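Local structure of carboxylase (Deinococcus radiodurans, 5H80) at residues P33-A38 / L54-V59; I47-S52 / V72-E77; T105-G110 / A127-V132. The protein probably carries out the ATP-dependent carboxylation of biotin, as the biotin carboxylase domain of a single-chain bacterial carboxylase. One frame throughout, in Å; residues are numbered along the deposited sequence.

Contact 1: residues P33-A38 / L54-V59. With EDO (1,2-ethanediol), chain E.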
loop_
_atom_site.group_PDB
_atom_site.type_symbol
_atom_site.label_atom_id
_atom_site.label_comp_id
_atom_site.label_asym_id
_atom_site.label_seq_id
_atom_site.Cartn_x
_atom_site.Cartn_y
_atom_site.Cartn_z
ATOM N N PRO A 33 7.684 -17.529 -19.580
ATOM C CA PRO A 33 7.262 -16.552 -20.573
ATOM C C PRO A 33 8.129 -15.338 -20.710
ATOM O O PRO A 33 8.752 -14.896 -19.764
ATOM C CB PRO A 33 5.825 -16.171 -20.118
ATOM C CG PRO A 33 5.351 -17.224 -19.197
ATOM C CD PRO A 33 6.603 -17.937 -18.668
ATOM N N ARG A 34 8.161 -14.739 -21.910
ATOM C CA ARG A 34 8.813 -13.524 -22.165
ATOM C C ARG A 34 7.776 -12.650 -22.746
ATOM O O ARG A 34 7.296 -12.896 -23.909
ATOM C CB ARG A 34 9.976 -13.700 -23.172
ATOM C CG ARG A 34 11.122 -14.480 -22.607
ATOM C CD ARG A 34 12.151 -14.824 -23.706
ATOM N NE ARG A 34 12.617 -13.597 -24.355
ATOM C CZ ARG A 34 13.509 -12.781 -23.808
ATOM N NH1 ARG A 34 14.003 -13.057 -22.601
ATOM N NH2 ARG A 34 13.936 -11.715 -24.486
ATOM N N VAL A 35 7.343 -11.672 -21.952
ATOM C CA VAL A 35 6.205 -10.878 -22.212
ATOM C C VAL A 35 6.563 -9.529 -22.881
ATOM O O VAL A 35 7.271 -8.630 -22.343
ATOM C CB VAL A 35 5.391 -10.549 -20.915
ATOM C CG1 VAL A 35 4.111 -9.705 -21.245
ATOM C CG2 VAL A 35 5.022 -11.784 -20.146
ATOM N N LEU A 36 6.101 -9.366 -24.104
ATOM C CA LEU A 36 6.305 -8.085 -24.764
ATOM C C LEU A 36 5.267 -7.153 -24.336
ATOM O O LEU A 36 4.106 -7.459 -24.532
ATOM C CB LEU A 36 6.269 -8.209 -26.280
ATOM C CG LEU A 36 6.252 -6.970 -27.178
ATOM C CD1 LEU A 36 7.614 -6.414 -27.021
ATOM C CD2 LEU A 36 5.969 -7.340 -28.663
ATOM N N ILE A 37 5.671 -5.990 -23.808
ATOM C CA ILE A 37 4.743 -4.966 -23.238
ATOM C C ILE A 37 4.524 -3.938 -24.362
ATOM O O ILE A 37 5.365 -3.018 -24.603
ATOM C CB ILE A 37 5.284 -4.374 -21.927
ATOM C CG1 ILE A 37 5.490 -5.530 -20.912
ATOM C CG2 ILE A 37 4.416 -3.272 -21.329
ATOM C CD1 ILE A 37 6.087 -5.069 -19.624
ATOM N N ALA A 38 3.462 -4.113 -25.142
ATOM C CA ALA A 38 3.151 -3.212 -26.258
ATOM C C ALA A 38 2.435 -1.893 -25.822
ATOM O O ALA A 38 1.301 -1.653 -26.160
ATOM C CB ALA A 38 2.335 -3.920 -27.341
ATOM N N LEU A 54 5.527 -12.791 -11.064
ATOM C CA LEU A 54 5.379 -14.142 -11.526
ATOM C C LEU A 54 6.680 -14.962 -11.808
ATOM O O LEU A 54 6.581 -16.149 -12.100
ATOM C CB LEU A 54 4.487 -14.075 -12.786
ATOM C CG LEU A 54 3.054 -13.567 -12.571
ATOM C CD1 LEU A 54 2.356 -13.392 -13.954
ATOM C CD2 LEU A 54 2.308 -14.610 -11.721
ATOM N N GLY A 55 7.826 -14.288 -11.763
ATOM C CA GLY A 55 9.111 -14.832 -12.159
ATOM C C GLY A 55 9.296 -14.991 -13.671
ATOM O O GLY A 55 10.093 -15.854 -14.141
ATOM N N TRP A 56 8.508 -14.238 -14.457
ATOM C CA TRP A 56 8.631 -14.179 -15.878
ATOM C C TRP A 56 9.513 -13.037 -16.290
ATOM O O TRP A 56 10.060 -12.313 -15.450
ATOM C CB TRP A 56 7.237 -14.024 -16.496
ATOM C CG TRP A 56 6.164 -15.141 -16.087
ATOM C CD1 TRP A 56 6.335 -16.277 -15.282
ATOM C CD2 TRP A 56 4.844 -15.215 -16.551
ATOM N NE1 TRP A 56 5.158 -17.017 -15.204
ATOM C CE2 TRP A 56 4.210 -16.355 -15.935
ATOM C CE3 TRP A 56 4.082 -14.415 -17.403
ATOM C CZ2 TRP A 56 2.919 -16.705 -16.209
ATOM C CZ3 TRP A 56 2.784 -14.732 -17.644
ATOM C CH2 TRP A 56 2.187 -15.904 -17.099
ATOM N N GLN A 57 9.760 -12.963 -17.597
ATOM C CA GLN A 57 10.583 -11.907 -18.151
ATOM C C GLN A 57 9.835 -10.937 -18.977
ATOM O O GLN A 57 8.882 -11.333 -19.594
ATOM C CB GLN A 57 11.749 -12.488 -18.984
ATOM C CG GLN A 57 12.704 -13.292 -18.107
ATOM C CD GLN A 57 13.653 -14.079 -18.943
ATOM O OE1 GLN A 57 13.405 -14.333 -20.147
ATOM N NE2 GLN A 57 14.745 -14.480 -18.327
ATOM N N SER A 58 10.279 -9.664 -18.962
ATOM C CA SER A 58 9.658 -8.650 -19.737
ATOM C C SER A 58 10.551 -8.043 -20.801
ATOM O O SER A 58 11.707 -7.753 -20.593
ATOM C CB SER A 58 9.098 -7.482 -18.859
ATOM O OG SER A 58 10.119 -6.803 -18.076
ATOM N N VAL A 59 9.894 -7.711 -21.910
ATOM C CA VAL A 59 10.509 -6.938 -22.979
ATOM C C VAL A 59 9.652 -5.676 -23.168
ATOM O O VAL A 59 8.522 -5.768 -23.549
ATOM C CB VAL A 59 10.637 -7.816 -24.266
ATOM C CG1 VAL A 59 11.219 -6.946 -25.402
ATOM C CG2 VAL A 59 11.352 -9.184 -23.983
HETATM C C1 EDO E . 8.275 -19.934 -15.116
HETATM O O1 EDO E . 9.456 -19.129 -14.989
HETATM C C2 EDO E . 7.398 -19.600 -13.893
HETATM O O2 EDO E . 6.216 -20.423 -13.886
#

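Contact 2: residues I47-S52 / V72-E77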
loop_
_atom_site.group_PDB
_atom_site.type_symbol
_atom_site.label_atom_id
_atom_site.label_comp_id
_atom_site.label_asym_id
_atom_site.label_seq_id
_atom_site.Cartn_x
_atom_site.Cartn_y
_atom_site.Cartn_z
ATOM N N ILE A 47 2.694 -3.433 -15.611
ATOM C CA ILE A 47 2.885 -4.711 -16.204
ATOM C C ILE A 47 4.251 -5.321 -15.863
ATOM O O ILE A 47 4.281 -6.520 -15.556
ATOM C CB ILE A 47 2.517 -4.778 -17.730
ATOM C CG1 ILE A 47 1.081 -4.384 -17.902
ATOM C CG2 ILE A 47 2.772 -6.132 -18.262
ATOM C CD1 ILE A 47 0.687 -4.012 -19.342
ATOM N N GLU A 48 5.371 -4.597 -16.013
ATOM C CA GLU A 48 6.725 -5.057 -15.659
ATOM C C GLU A 48 6.791 -5.556 -14.226
ATOM O O GLU A 48 7.231 -6.682 -14.052
ATOM C CB GLU A 48 7.774 -3.955 -15.820
ATOM C CG GLU A 48 7.913 -3.615 -17.291
ATOM C CD GLU A 48 8.591 -2.285 -17.562
ATOM O OE1 GLU A 48 8.724 -1.476 -16.664
ATOM O OE2 GLU A 48 8.944 -2.013 -18.744
ATOM N N ARG A 49 5.994 -4.942 -13.341
ATOM C CA ARG A 49 5.982 -5.310 -11.874
ATOM C C ARG A 49 5.190 -6.631 -11.702
ATOM O O ARG A 49 5.653 -7.508 -11.070
ATOM C CB ARG A 49 5.447 -4.208 -11.000
ATOM C CG ARG A 49 6.351 -3.006 -10.796
ATOM C CD ARG A 49 5.673 -1.747 -10.407
ATOM N NE ARG A 49 6.667 -0.771 -10.029
ATOM C CZ ARG A 49 6.398 0.525 -9.741
ATOM N NH1 ARG A 49 5.136 1.013 -9.759
ATOM N NH2 ARG A 49 7.423 1.333 -9.450
ATOM N N ALA A 50 4.084 -6.859 -12.406
ATOM C CA ALA A 50 3.278 -8.149 -12.296
ATOM C C ALA A 50 4.140 -9.335 -12.962
ATOM O O ALA A 50 4.258 -10.426 -12.453
ATOM C CB ALA A 50 2.000 -7.947 -13.094
ATOM N N VAL A 51 4.792 -9.040 -14.077
ATOM C CA VAL A 51 5.681 -10.001 -14.750
ATOM C C VAL A 51 6.781 -10.459 -13.814
ATOM O O VAL A 51 7.041 -11.684 -13.748
ATOM C CB VAL A 51 6.204 -9.438 -16.066
ATOM C CG1 VAL A 51 7.280 -10.322 -16.760
ATOM C CG2 VAL A 51 5.001 -9.400 -17.085
ATOM N N SER A 52 7.378 -9.545 -13.136
ATOM C CA SER A 52 8.455 -9.840 -12.141
ATOM C C SER A 52 7.900 -10.639 -10.989
ATOM O O SER A 52 8.563 -11.643 -10.551
ATOM C CB SER A 52 9.190 -8.623 -11.644
ATOM O OG SER A 52 10.031 -7.978 -12.652
ATOM N N VAL A 72 11.234 1.995 -19.424
ATOM C CA VAL A 72 12.477 1.638 -20.123
ATOM C C VAL A 72 13.425 0.820 -19.217
ATOM O O VAL A 72 13.638 -0.417 -19.446
ATOM C CB VAL A 72 13.083 2.906 -20.708
ATOM C CG1 VAL A 72 14.435 2.574 -21.355
ATOM C CG2 VAL A 72 12.171 3.568 -21.726
ATOM N N ARG A 73 13.910 1.511 -18.182
ATOM C CA ARG A 73 14.831 0.964 -17.191
ATOM C C ARG A 73 14.274 -0.240 -16.460
ATOM O O ARG A 73 15.015 -1.166 -16.119
ATOM C CB ARG A 73 15.133 2.023 -16.111
ATOM C CG ARG A 73 16.167 3.073 -16.469
ATOM C CD ARG A 73 16.200 4.203 -15.426
ATOM N NE ARG A 73 14.946 4.974 -15.369
ATOM C CZ ARG A 73 14.814 6.209 -14.879
ATOM N NH1 ARG A 73 15.855 6.890 -14.388
ATOM N NH2 ARG A 73 13.611 6.783 -14.889
ATOM N N ARG A 74 12.966 -0.210 -16.156
ATOM C CA ARG A 74 12.357 -1.305 -15.383
ATOM C C ARG A 74 12.178 -2.630 -16.119
ATOM O O ARG A 74 12.046 -3.689 -15.467
ATOM C CB ARG A 74 11.011 -0.840 -14.718
ATOM C CG ARG A 74 10.253 -1.834 -13.896
ATOM C CD ARG A 74 11.054 -2.189 -12.603
ATOM N NE ARG A 74 10.307 -3.193 -11.816
ATOM C CZ ARG A 74 10.203 -4.498 -12.093
ATOM N NH1 ARG A 74 10.819 -5.026 -13.163
ATOM N NH2 ARG A 74 9.469 -5.283 -11.329
ATOM N N ALA A 75 12.099 -2.647 -17.445
ATOM C CA ALA A 75 12.032 -3.923 -18.086
ATOM C C ALA A 75 13.318 -4.771 -17.914
ATOM O O ALA A 75 14.438 -4.246 -17.631
ATOM C CB ALA A 75 11.765 -3.646 -19.570
ATOM N N ASP A 76 13.204 -6.041 -18.161
ATOM C CA ASP A 76 14.406 -6.905 -18.160
ATOM C C ASP A 76 15.186 -6.565 -19.405
ATOM O O ASP A 76 16.400 -6.646 -19.436
ATOM C CB ASP A 76 14.108 -8.387 -18.156
ATOM C CG ASP A 76 13.381 -8.804 -16.928
ATOM O OD1 ASP A 76 13.936 -8.607 -15.829
ATOM O OD2 ASP A 76 12.244 -9.282 -17.067
ATOM N N GLU A 77 14.463 -6.214 -20.453
ATOM C CA GLU A 77 15.186 -5.738 -21.650
ATOM C C GLU A 77 14.260 -4.787 -22.374
ATOM O O GLU A 77 13.028 -4.995 -22.327
ATOM C CB GLU A 77 15.706 -6.889 -22.446
ATOM C CG GLU A 77 14.854 -7.371 -23.562
ATOM C CD GLU A 77 15.477 -8.623 -24.236
ATOM O OE1 GLU A 77 15.099 -9.760 -23.837
ATOM O OE2 GLU A 77 16.368 -8.431 -25.132
HETATM O O HOH W 1 9.272 -1.948 -9.755
#

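Contact 3: residues T105-G110 / A127-V132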
loop_
_atom_site.group_PDB
_atom_site.type_symbol
_atom_site.label_atom_id
_atom_site.label_comp_id
_atom_site.label_asym_id
_atom_site.label_seq_id
_atom_site.Cartn_x
_atom_site.Cartn_y
_atom_site.Cartn_z
ATOM N N THR A 105 6.857 -14.713 -26.056
ATOM C CA THR A 105 5.861 -15.741 -26.041
ATOM C C THR A 105 4.476 -15.193 -25.879
ATOM O O THR A 105 3.527 -15.825 -26.147
ATOM C CB THR A 105 6.252 -16.716 -24.889
ATOM O OG1 THR A 105 6.298 -15.964 -23.643
ATOM C CG2 THR A 105 7.636 -17.211 -25.172
ATOM N N HIS A 106 4.393 -13.974 -25.307
ATOM C CA HIS A 106 3.161 -13.343 -24.884
ATOM C C HIS A 106 3.268 -11.884 -25.246
ATOM O O HIS A 106 4.343 -11.275 -25.280
ATOM C CB HIS A 106 2.944 -13.495 -23.328
ATOM C CG HIS A 106 2.707 -14.894 -22.914
ATOM N ND1 HIS A 106 3.722 -15.801 -22.889
ATOM C CD2 HIS A 106 1.598 -15.555 -22.497
ATOM C CE1 HIS A 106 3.253 -16.974 -22.511
ATOM N NE2 HIS A 106 1.967 -16.854 -22.280
ATOM N N VAL A 107 2.123 -11.250 -25.520
ATOM C CA VAL A 107 2.004 -9.832 -25.798
ATOM C C VAL A 107 0.928 -9.244 -24.856
ATOM O O VAL A 107 -0.272 -9.557 -24.967
ATOM C CB VAL A 107 1.620 -9.447 -27.286
ATOM C CG1 VAL A 107 1.527 -7.962 -27.456
ATOM C CG2 VAL A 107 2.746 -9.903 -28.201
ATOM N N HIS A 108 1.398 -8.406 -23.912
ATOM C CA HIS A 108 0.491 -7.555 -23.091
ATOM C C HIS A 108 0.300 -6.138 -23.736
ATOM O O HIS A 108 1.175 -5.251 -23.788
ATOM C CB HIS A 108 0.929 -7.424 -21.609
ATOM C CG HIS A 108 -0.247 -7.167 -20.679
ATOM N ND1 HIS A 108 -1.198 -6.267 -21.020
ATOM C CD2 HIS A 108 -0.548 -7.573 -19.420
ATOM C CE1 HIS A 108 -2.135 -6.229 -20.075
ATOM N NE2 HIS A 108 -1.717 -6.968 -19.064
ATOM N N PRO A 109 -0.925 -5.922 -24.269
ATOM C CA PRO A 109 -1.198 -4.640 -24.893
ATOM C C PRO A 109 -1.566 -3.443 -23.970
ATOM O O PRO A 109 -1.740 -2.292 -24.425
ATOM C CB PRO A 109 -2.392 -5.018 -25.754
ATOM C CG PRO A 109 -3.140 -5.918 -24.924
ATOM C CD PRO A 109 -2.139 -6.737 -24.184
ATOM N N GLY A 110 -1.490 -3.659 -22.650
ATOM C CA GLY A 110 -2.048 -2.720 -21.665
ATOM C C GLY A 110 -3.421 -2.167 -21.921
ATOM O O GLY A 110 -4.345 -2.900 -22.047
ATOM N N ALA A 127 1.501 -15.560 -35.200
ATOM C CA ALA A 127 2.899 -15.547 -34.987
ATOM C C ALA A 127 3.396 -16.381 -33.763
ATOM O O ALA A 127 4.519 -16.210 -33.374
ATOM C CB ALA A 127 3.426 -14.110 -34.900
ATOM N N GLY A 128 2.529 -17.179 -33.138
ATOM C CA GLY A 128 2.909 -17.967 -31.975
ATOM C C GLY A 128 3.024 -17.159 -30.721
ATOM O O GLY A 128 3.796 -17.530 -29.851
ATOM N N LEU A 129 2.281 -16.065 -30.623
ATOM C CA LEU A 129 2.326 -15.181 -29.440
ATOM C C LEU A 129 0.965 -15.226 -28.754
ATOM O O LEU A 129 -0.075 -15.069 -29.398
ATOM C CB LEU A 129 2.559 -13.736 -29.824
ATOM C CG LEU A 129 3.839 -13.432 -30.581
ATOM C CD1 LEU A 129 4.163 -12.016 -31.014
ATOM C CD2 LEU A 129 4.996 -13.963 -29.719
ATOM N N VAL A 130 0.938 -15.387 -27.433
ATOM C CA VAL A 130 -0.358 -15.257 -26.737
ATOM C C VAL A 130 -0.666 -13.781 -26.386
ATOM O O VAL A 130 0.019 -13.155 -25.628
ATOM C CB VAL A 130 -0.426 -16.164 -25.471
ATOM C CG1 VAL A 130 -1.655 -15.763 -24.632
ATOM C CG2 VAL A 130 -0.360 -17.644 -25.875
ATOM N N PHE A 131 -1.723 -13.228 -26.954
ATOM C CA PHE A 131 -2.289 -11.946 -26.601
ATOM C C PHE A 131 -2.951 -12.005 -25.227
ATOM O O PHE A 131 -3.855 -12.868 -24.978
ATOM C CB PHE A 131 -3.388 -11.646 -27.658
ATOM C CG PHE A 131 -3.932 -10.267 -27.593
ATOM C CD1 PHE A 131 -3.277 -9.146 -28.112
ATOM C CD2 PHE A 131 -5.132 -10.057 -26.898
ATOM C CE1 PHE A 131 -3.801 -7.877 -28.055
ATOM C CE2 PHE A 131 -5.683 -8.813 -26.859
ATOM C CZ PHE A 131 -5.057 -7.699 -27.446
ATOM N N VAL A 132 -2.522 -11.055 -24.370
ATOM C CA VAL A 132 -3.054 -10.953 -22.993
ATOM C C VAL A 132 -4.384 -10.206 -23.038
ATOM O O VAL A 132 -4.367 -9.002 -22.903
ATOM C CB VAL A 132 -2.117 -10.400 -21.992
ATOM C CG1 VAL A 132 -2.773 -10.436 -20.582
ATOM C CG2 VAL A 132 -0.699 -10.979 -22.020
HETATM O O HOH W 2 3.316 -18.465 -26.761
#

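Contact 1: residues P33-A38 / L54-V59
The first beta-alpha-beta unit of the biotin carboxylase N-terminal domain pairs strand 34-37 with strand 57-59, and where the pairing begins P33 sets CG on one face of W56. CG of P33 sits over the centre of the indole's six-membered ring, 3.5 Å from its centroid, a CH-pi contact that suits a rigid, ring-shaped residue. L54 CD1 covers the opposite face, while V35 CG2 meets the ring edge. A parallel ladder follows: Q57 N bonds to P33 O, V35 N to Q57 O at 2.8 Å, V59 N to V35 O, and I37 N to V59 O at 2.9 Å. On the face carrying R34, L36 and V59, R34 bends at chi3 (57°) to bring NH1 within 2.8 Å of Q57 OE1; the donor stands above the amide's carbonyl plane and the two flat groups are perpendicular. The main charge partner of R34 is E77, a salt bridge through NH2. Beta-branched V35 and V59 suit extended backbone; V59 CG1 lies 4.0 Å from L36 CD1, and V59 CG2 meets R34 NH2. Positive phi at G55 closes helix 42-53 with a Schellman motif, so the chain can turn into its second strand, the parallel pairing of a classic beta-alpha-beta crossover.

Contact 2: residues I47-S52 / V72-E77
R74 reaches across to helix 42-53 and closes on S52 like a fork: NH1 and NH2 both donate to the one hydroxyl oxygen, S52 OG, each at 3.1 Å. That oxygen lies in the guanidinium plane, between the two end nitrogens, and the bonds are moderately bent. The torsions explain the reach. R74 leaves its backbone with CG turned opposite the amide nitrogen (chi1 180°), and a bend at chi2 (67°) then lays the chain beside the helix, with E48 CB toward the rim of one guanidinium face. A small serine suits the receiving position, since its short arm lets the flat group come close to the helix backbone.

E48 and R74 run past one another in opposite directions, so the carboxylate meets the base of the arginine and not its charged end: OE1 is 3.1 Å from R74 CB, and OE1 and R74 NE stay 5.4 Å apart. The other oxygen, OE2, lies 3.4 Å from A75 CB, where the small methyl leaves room for it. R49 crosses R74 at about a right angle, with its CG 3.9 Å from R74 NH2. One water accepts from both R49 NE and R74 NE, in the plane of each guanidinium, and so joins two like charges. Both are probably eased by E447 of the second subunit, which forms a salt bridge with R49 NH2 and a long, weak ion pair with R74. A leucine in place of R74 would probably leave S52 OG without its paired donors and the bridging water with one partner fewer.

Helix 42-53 thus meets the short, weakly bonded helix 70-74 and the residue after it at the subunit interface, while E48 and A75 both pack on A60 of strand 57-62 and A50 turns to helix 336-344.

Contact 3: residues T105-G110 / A127-V132
V130 N donates to T105 O, V107 N to V130 O and V132 N to V107 O, the last two at 2.8 Å; these three backbone hydrogen bonds join the segments of the parallel strands 106-108 and 130-131. CA-H...O contacts accompany them, the shortest from H106 CA to V130 O at 3.2 Å. Where the pairing starts a water donates to both T105 O and G128 O, and the positive phi of G128, easy for a residue without a side chain, makes it the C-prime residue of the Schellman motif ending helix 118-126.

Polar side chains work mostly within the segment 105-110. T105 OG1 and H106 ND1 lie 2.7 Å apart in a hydrogen bond at the edge of the imidazole, which fixes the turn of that ring. H108 ND1 accepts from G110 N, while its NE2 is bonded to Q340; with both nitrogens engaged the ring is held in place.

Apolar contacts lie on both sides of the pairing. V132 CG1 rests over one face of the H108 ring, 4.0 Å from its centroid, a CH-pi contact; chi1 of V132 (-176°) puts this methyl anti to the backbone N and over the imidazole. On the sheet face they share, H106 and V130 lie side by side, H106 CD2 to V130 CB at 3.6 Å. V107 and F131 point to the other face; V107 CG2 touches L129 CD1 at 3.8 Å, and P109 CG approaches F131 CZ at 3.6 Å, proline and phenylalanine crossing near a right angle.

Helix 118-126 packs on V107 and F131, helix 92-101 on L129, and helix 336-344 on H108 and V132, while strand 34-37 flanks strand 106-108.

All three contacts lie in the N-terminal domain; contacts 1 and 3 are pairings within its parallel sheet, whose strands run 77-80, 57-62, 34-37, 106-108, 130-131, and contact 2 packs beside it. Contacts 1 and 3, with centres about 9 Å apart, each pair the strands of one beta-alpha-beta unit and meet where strands 34-37 and 106-108 lie side by side, as in the bond from L36 N to H106 O. Contact 2, centred about 7 Å from contact 1, interlocks with it along the chain. Contact 3 follows both. Together they reach from the start of strand 77-80, at one border of the sheet, to strand 130-131 at the other, with contact 2 alone facing the second subunit.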